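Local coordinates for molybdopterin biosynthesis Mog protein (Mycobacterium tuberculosis, PDB 2G4R) that probably takes part in molybdenum cofactor biosynthesis, binding molybdopterin and, as in MogA relatives, adenylylating it before the metal is inserted, at residues 98-103 against 137-141; 23-28 against 130-136. One frame throughout, in Å; residues are numbered along the deposited sequence.

Overall arrangement
Helix 132-143 takes part in both contacts: interaction 2 sets its first turn beside helix 24-34, whereas interaction 1 sets the next turns against residues 98-103. The two centres lie about 12 Å apart, and Leu139 of 137-141 joins them by packing on Ile27 and Ile28. Both are partly buried. Interaction 2 runs from a core of Cys24, Ile28 and Val135 above the sheet to an exposed arginine. Neither has a direct hydrogen bond across it, but in interaction 1 a water links a carboxylate to a backbone carbonyl. The helical segments run nearly parallel in interaction 2; in interaction 1 they are inclined at 134°, closer to antiparallel than to parallel.

Interaction 1 of 2, residues 98-103 against 137-141; sequences AIRRSG and DGLGV
Val141 sends its two methyl branches to different parts of helix 93-102. CG1, anti to the backbone N (chi1 167°), meets Ala98 CB at 3.9 Å and Ile99 CG1 at 4.1 Å, while CG2 presses on Ser102 CB at 3.4 Å, tighter than usual for two carbons. One turn back, the lack of a side chain at Gly138 lets Ile99 CG2 come to 4.0 Å from Gly138 CA.

Ser102 and Asp137 bring the polar groups. Ser102 OG lies 3.3 Å from Asp137 CB, yet its hydrogen bond goes back into its own segment, to Ile99 O at 2.7 Å; chi1 of 82° turns the hydroxyl to that carbonyl. The Asp137 carboxylate lies instead beside Gly103: OD2 is 3.4 Å from Gly103 CA, and one water donates both to Asp137 OD2 and to Ser102 O. Lys106 adds a long, weak ion pair to the same oxygen.

Segments 98-102 and 137-141 are inclined at 134°, their axes 8.4 Å apart at closest, an approach that Gly138 allows. This is helix-helix packing on one side of the mixed sheet of the probable molybdopterin-binding domain: Ile99 rests on Ile126 and Leu128 of strand 123-128, and Leu139 of helix 132-143 packs on that same Leu128.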
loop_
_atom_site.group_PDB
_atom_site.type_symbol
_atom_site.label_atom_id
_atom_site.label_comp_id
_atom_site.label_asym_id
_atom_site.label_seq_id
_atom_site.Cartn_x
_atom_site.Cartn_y
_atom_site.Cartn_z
ATOM N N ALA A 98 -10.443 -25.362 14.163
ATOM C CA ALA A 98 -9.158 -26.060 14.391
ATOM C C ALA A 98 -8.006 -25.055 14.312
ATOM O O ALA A 98 -7.084 -25.156 15.085
ATOM C CB ALA A 98 -8.947 -27.195 13.390
ATOM N N ILE A 99 -8.041 -24.150 13.332
ATOM C CA ILE A 99 -7.056 -23.046 13.253
ATOM C C ILE A 99 -7.038 -22.198 14.540
ATOM O O ILE A 99 -5.953 -21.904 15.054
ATOM C CB ILE A 99 -7.249 -22.181 11.991
ATOM C CG1 ILE A 99 -6.886 -22.995 10.717
ATOM C CG2 ILE A 99 -6.378 -20.880 12.039
ATOM C CD1 ILE A 99 -7.442 -22.369 9.410
ATOM N N ARG A 100 -8.213 -21.828 15.073
ATOM C CA ARG A 100 -8.286 -21.168 16.398
ATOM C C ARG A 100 -7.677 -22.001 17.480
ATOM O O ARG A 100 -6.842 -21.509 18.268
ATOM C CB ARG A 100 -9.706 -20.782 16.814
ATOM C CG ARG A 100 -10.165 -19.448 16.258
ATOM C CD ARG A 100 -11.578 -19.109 16.821
ATOM N NE ARG A 100 -12.571 -19.849 16.092
ATOM C CZ ARG A 100 -13.056 -19.482 14.897
ATOM N NH1 ARG A 100 -13.952 -20.259 14.332
ATOM N NH2 ARG A 100 -12.663 -18.363 14.256
ATOM N N ARG A 101 -8.033 -23.268 17.529
ATOM C CA ARG A 101 -7.525 -24.118 18.626
ATOM C C ARG A 101 -6.035 -24.410 18.520
ATOM O O ARG A 101 -5.436 -24.793 19.499
ATOM C CB ARG A 101 -8.235 -25.449 18.666
ATOM C CG ARG A 101 -9.573 -25.387 19.318
ATOM C CD ARG A 101 -10.231 -26.734 19.305
ATOM N NE ARG A 101 -11.167 -26.877 18.178
ATOM C CZ ARG A 101 -11.034 -27.723 17.157
ATOM N NH1 ARG A 101 -10.021 -28.578 17.073
ATOM N NH2 ARG A 101 -11.955 -27.743 16.223
ATOM N N SER A 102 -5.471 -24.234 17.322
ATOM C CA SER A 102 -4.077 -24.577 17.030
ATOM C C SER A 102 -3.131 -23.704 17.888
ATOM O O SER A 102 -2.117 -24.176 18.364
ATOM C CB SER A 102 -3.802 -24.405 15.519
ATOM O OG SER A 102 -3.512 -23.043 15.130
ATOM N N GLY A 103 -3.490 -22.450 18.099
ATOM C CA GLY A 103 -2.593 -21.499 18.754
ATOM C C GLY A 103 -2.900 -21.365 20.222
ATOM O O GLY A 103 -2.270 -20.590 20.951
ATOM N N ASP A 137 1.162 -21.823 13.113
ATOM C CA ASP A 137 0.258 -22.813 13.749
ATOM C C ASP A 137 -0.940 -23.172 12.848
ATOM O O ASP A 137 -1.298 -24.339 12.687
ATOM C CB ASP A 137 -0.296 -22.295 15.088
ATOM C CG ASP A 137 0.732 -22.313 16.252
ATOM O OD1 ASP A 137 1.745 -23.047 16.183
ATOM O OD2 ASP A 137 0.487 -21.566 17.270
ATOM N N GLY A 138 -1.579 -22.157 12.281
ATOM C CA GLY A 138 -2.710 -22.386 11.390
ATOM C C GLY A 138 -2.304 -23.076 10.076
ATOM O O GLY A 138 -3.045 -23.923 9.575
ATOM N N LEU A 139 -1.132 -22.743 9.521
ATOM C CA LEU A 139 -0.628 -23.459 8.317
ATOM C C LEU A 139 -0.335 -24.937 8.650
ATOM O O LEU A 139 -0.533 -25.813 7.828
ATOM C CB LEU A 139 0.599 -22.764 7.730
ATOM C CG LEU A 139 0.399 -21.360 7.187
ATOM C CD1 LEU A 139 1.758 -20.732 6.899
ATOM C CD2 LEU A 139 -0.517 -21.412 5.980
ATOM N N GLY A 140 0.066 -25.199 9.890
ATOM C CA GLY A 140 0.273 -26.576 10.346
ATOM C C GLY A 140 -1.028 -27.374 10.358
ATOM O O GLY A 140 -1.071 -28.575 10.005
ATOM N N VAL A 141 -2.106 -26.720 10.745
ATOM C CA VAL A 141 -3.418 -27.328 10.706
ATOM C C VAL A 141 -3.793 -27.592 9.271
ATOM O O VAL A 141 -4.194 -28.697 8.934
ATOM C CB VAL A 141 -4.474 -26.436 11.361
ATOM C CG1 VAL A 141 -5.867 -26.924 11.028
ATOM C CG2 VAL A 141 -4.261 -26.411 12.793
HETATM O O HOH W 1 -0.000 -23.177 19.619
#

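Interaction 2 of 2, residues 23-28 against 130-136; sequences DCGPII and GSPGGVR
The Arg136 guanidinium has Ile27 over one face: CD1 comes to 3.6 Å from Arg136 NH2, and Ile27 CG2 lies above a face but toward the rim. A bend at chi3 (-109°) folds the arginine back over the isoleucine, and the two side chains cross at about a right angle. At the peptide joining Ser131 to Pro132, Cys24 SG lies 3.5 Å from Ser131 C. The thiol also touches Val135 CG2 at 3.7 Å.

Between these two points the contact is aliphatic. Ile27 CD1 reaches Pro132 CB at 3.5 Å, and the same methyl group lies against the Arg136 guanidinium. Val135 divides its branches: CG2 serves Cys24, whereas CG1 meets Ile28 CG1 at 3.7 Å and Ile27 CG2 at 4.0 Å.

Strands 43-45, 6-11, 65-69 and 123-128 run parallel, consistent with an alpha/beta fold with a Rossmann-like core; the two helices lie side by side on this sheet, segments 24-28 and 132-136 inclined at 22°. Helix 24-34 comes after strand 6-11 and helix 132-143 after strand 123-128; strand 65-69 lies between those strands, and Cys24, Ile28 and Val135 all rest on its Ser69.

Ser131 is the N-cap of helix 132-143, its OG accepting a weak hydrogen bond from Gly134 N at 3.5 Å. Just before Asp23, Asp22 OD1 accepts a hydrogen bond from Gly25 N.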
loop_
_atom_site.group_PDB
_atom_site.type_symbol
_atom_site.label_atom_id
_atom_site.label_comp_id
_atom_site.label_asym_id
_atom_site.label_seq_id
_atom_site.Cartn_x
_atom_site.Cartn_y
_atom_site.Cartn_z
ATOM N N ASP A 23 5.512 -9.377 8.215
ATOM C CA ASP A 23 6.255 -10.613 8.522
ATOM C C ASP A 23 5.440 -11.874 8.258
ATOM O O ASP A 23 6.029 -12.947 8.069
ATOM C CB ASP A 23 6.880 -10.653 9.911
ATOM C CG ASP A 23 6.007 -10.081 10.968
ATOM O OD1 ASP A 23 4.772 -9.944 10.770
ATOM O OD2 ASP A 23 6.592 -9.726 12.002
ATOM N N CYS A 24 4.112 -11.743 8.144
ATOM C CA CYS A 24 3.273 -12.894 7.913
ATOM C C CYS A 24 3.277 -13.440 6.481
ATOM O O CYS A 24 3.300 -14.634 6.274
ATOM C CB CYS A 24 1.843 -12.583 8.367
ATOM S SG CYS A 24 1.676 -12.393 10.159
ATOM N N GLY A 25 3.193 -12.548 5.500
ATOM C CA GLY A 25 3.257 -12.914 4.107
ATOM C C GLY A 25 4.419 -13.811 3.674
ATOM O O GLY A 25 4.194 -14.803 3.019
ATOM N N PRO A 26 5.667 -13.439 4.017
ATOM C CA PRO A 26 6.805 -14.341 3.747
ATOM C C PRO A 26 6.675 -15.753 4.378
ATOM O O PRO A 26 7.037 -16.733 3.731
ATOM C CB PRO A 26 8.003 -13.586 4.319
ATOM C CG PRO A 26 7.534 -12.099 4.415
ATOM C CD PRO A 26 6.078 -12.154 4.621
ATOM N N ILE A 27 6.148 -15.846 5.590
ATOM C CA ILE A 27 5.905 -17.140 6.193
ATOM C C ILE A 27 4.970 -17.989 5.302
ATOM O O ILE A 27 5.247 -19.160 5.007
ATOM C CB ILE A 27 5.365 -17.059 7.652
ATOM C CG1 ILE A 27 6.379 -16.350 8.567
ATOM C CG2 ILE A 27 5.051 -18.497 8.120
ATOM C CD1 ILE A 27 5.826 -15.904 9.881
ATOM N N ILE A 28 3.875 -17.374 4.861
ATOM C CA ILE A 28 2.902 -18.075 4.030
ATOM C C ILE A 28 3.533 -18.458 2.675
ATOM O O ILE A 28 3.360 -19.577 2.190
ATOM C CB ILE A 28 1.594 -17.239 3.828
ATOM C CG1 ILE A 28 0.962 -16.890 5.184
ATOM C CG2 ILE A 28 0.565 -18.014 2.950
ATOM C CD1 ILE A 28 -0.106 -15.847 5.081
ATOM N N GLY A 130 -3.294 -12.322 12.199
ATOM C CA GLY A 130 -2.258 -11.368 11.805
ATOM C C GLY A 130 -1.093 -11.410 12.781
ATOM O O GLY A 130 -0.683 -10.382 13.282
ATOM N N SER A 131 -0.565 -12.587 13.046
ATOM C CA SER A 131 0.688 -12.736 13.821
ATOM C C SER A 131 1.488 -13.948 13.305
ATOM O O SER A 131 0.881 -14.975 12.913
ATOM C CB SER A 131 0.420 -12.839 15.315
ATOM O OG SER A 131 -0.106 -14.088 15.696
ATOM N N PRO A 132 2.835 -13.826 13.274
ATOM C CA PRO A 132 3.692 -14.877 12.742
ATOM C C PRO A 132 3.474 -16.249 13.372
ATOM O O PRO A 132 3.311 -17.232 12.650
ATOM C CB PRO A 132 5.111 -14.327 12.966
ATOM C CG PRO A 132 4.970 -13.287 14.011
ATOM C CD PRO A 132 3.637 -12.677 13.719
ATOM N N GLY A 133 3.356 -16.332 14.688
ATOM C CA GLY A 133 3.068 -17.634 15.324
ATOM C C GLY A 133 1.688 -18.236 15.030
ATOM O O GLY A 133 1.545 -19.457 14.905
ATOM N N GLY A 134 0.665 -17.391 15.021
ATOM C CA GLY A 134 -0.713 -17.801 14.675
ATOM C C GLY A 134 -0.814 -18.287 13.257
ATOM O O GLY A 134 -1.473 -19.293 12.967
ATOM N N VAL A 135 -0.092 -17.601 12.373
ATOM C CA VAL A 135 0.039 -18.023 10.968
ATOM C C VAL A 135 0.720 -19.416 10.840
ATOM O O VAL A 135 0.177 -20.331 10.198
ATOM C CB VAL A 135 0.771 -16.932 10.192
ATOM C CG1 VAL A 135 1.273 -17.395 8.860
ATOM C CG2 VAL A 135 -0.128 -15.666 10.025
ATOM N N ARG A 136 1.870 -19.600 11.480
ATOM C CA ARG A 136 2.602 -20.870 11.392
ATOM C C ARG A 136 1.789 -22.028 11.962
ATOM O O ARG A 136 1.747 -23.110 11.379
ATOM C CB ARG A 136 3.998 -20.745 12.075
ATOM C CG ARG A 136 5.163 -21.283 11.274
ATOM C CD ARG A 136 6.542 -21.070 11.975
ATOM N NE ARG A 136 7.395 -20.060 11.335
ATOM C CZ ARG A 136 7.599 -18.828 11.783
ATOM N NH1 ARG A 136 6.964 -18.383 12.873
ATOM N NH2 ARG A 136 8.418 -18.019 11.114
#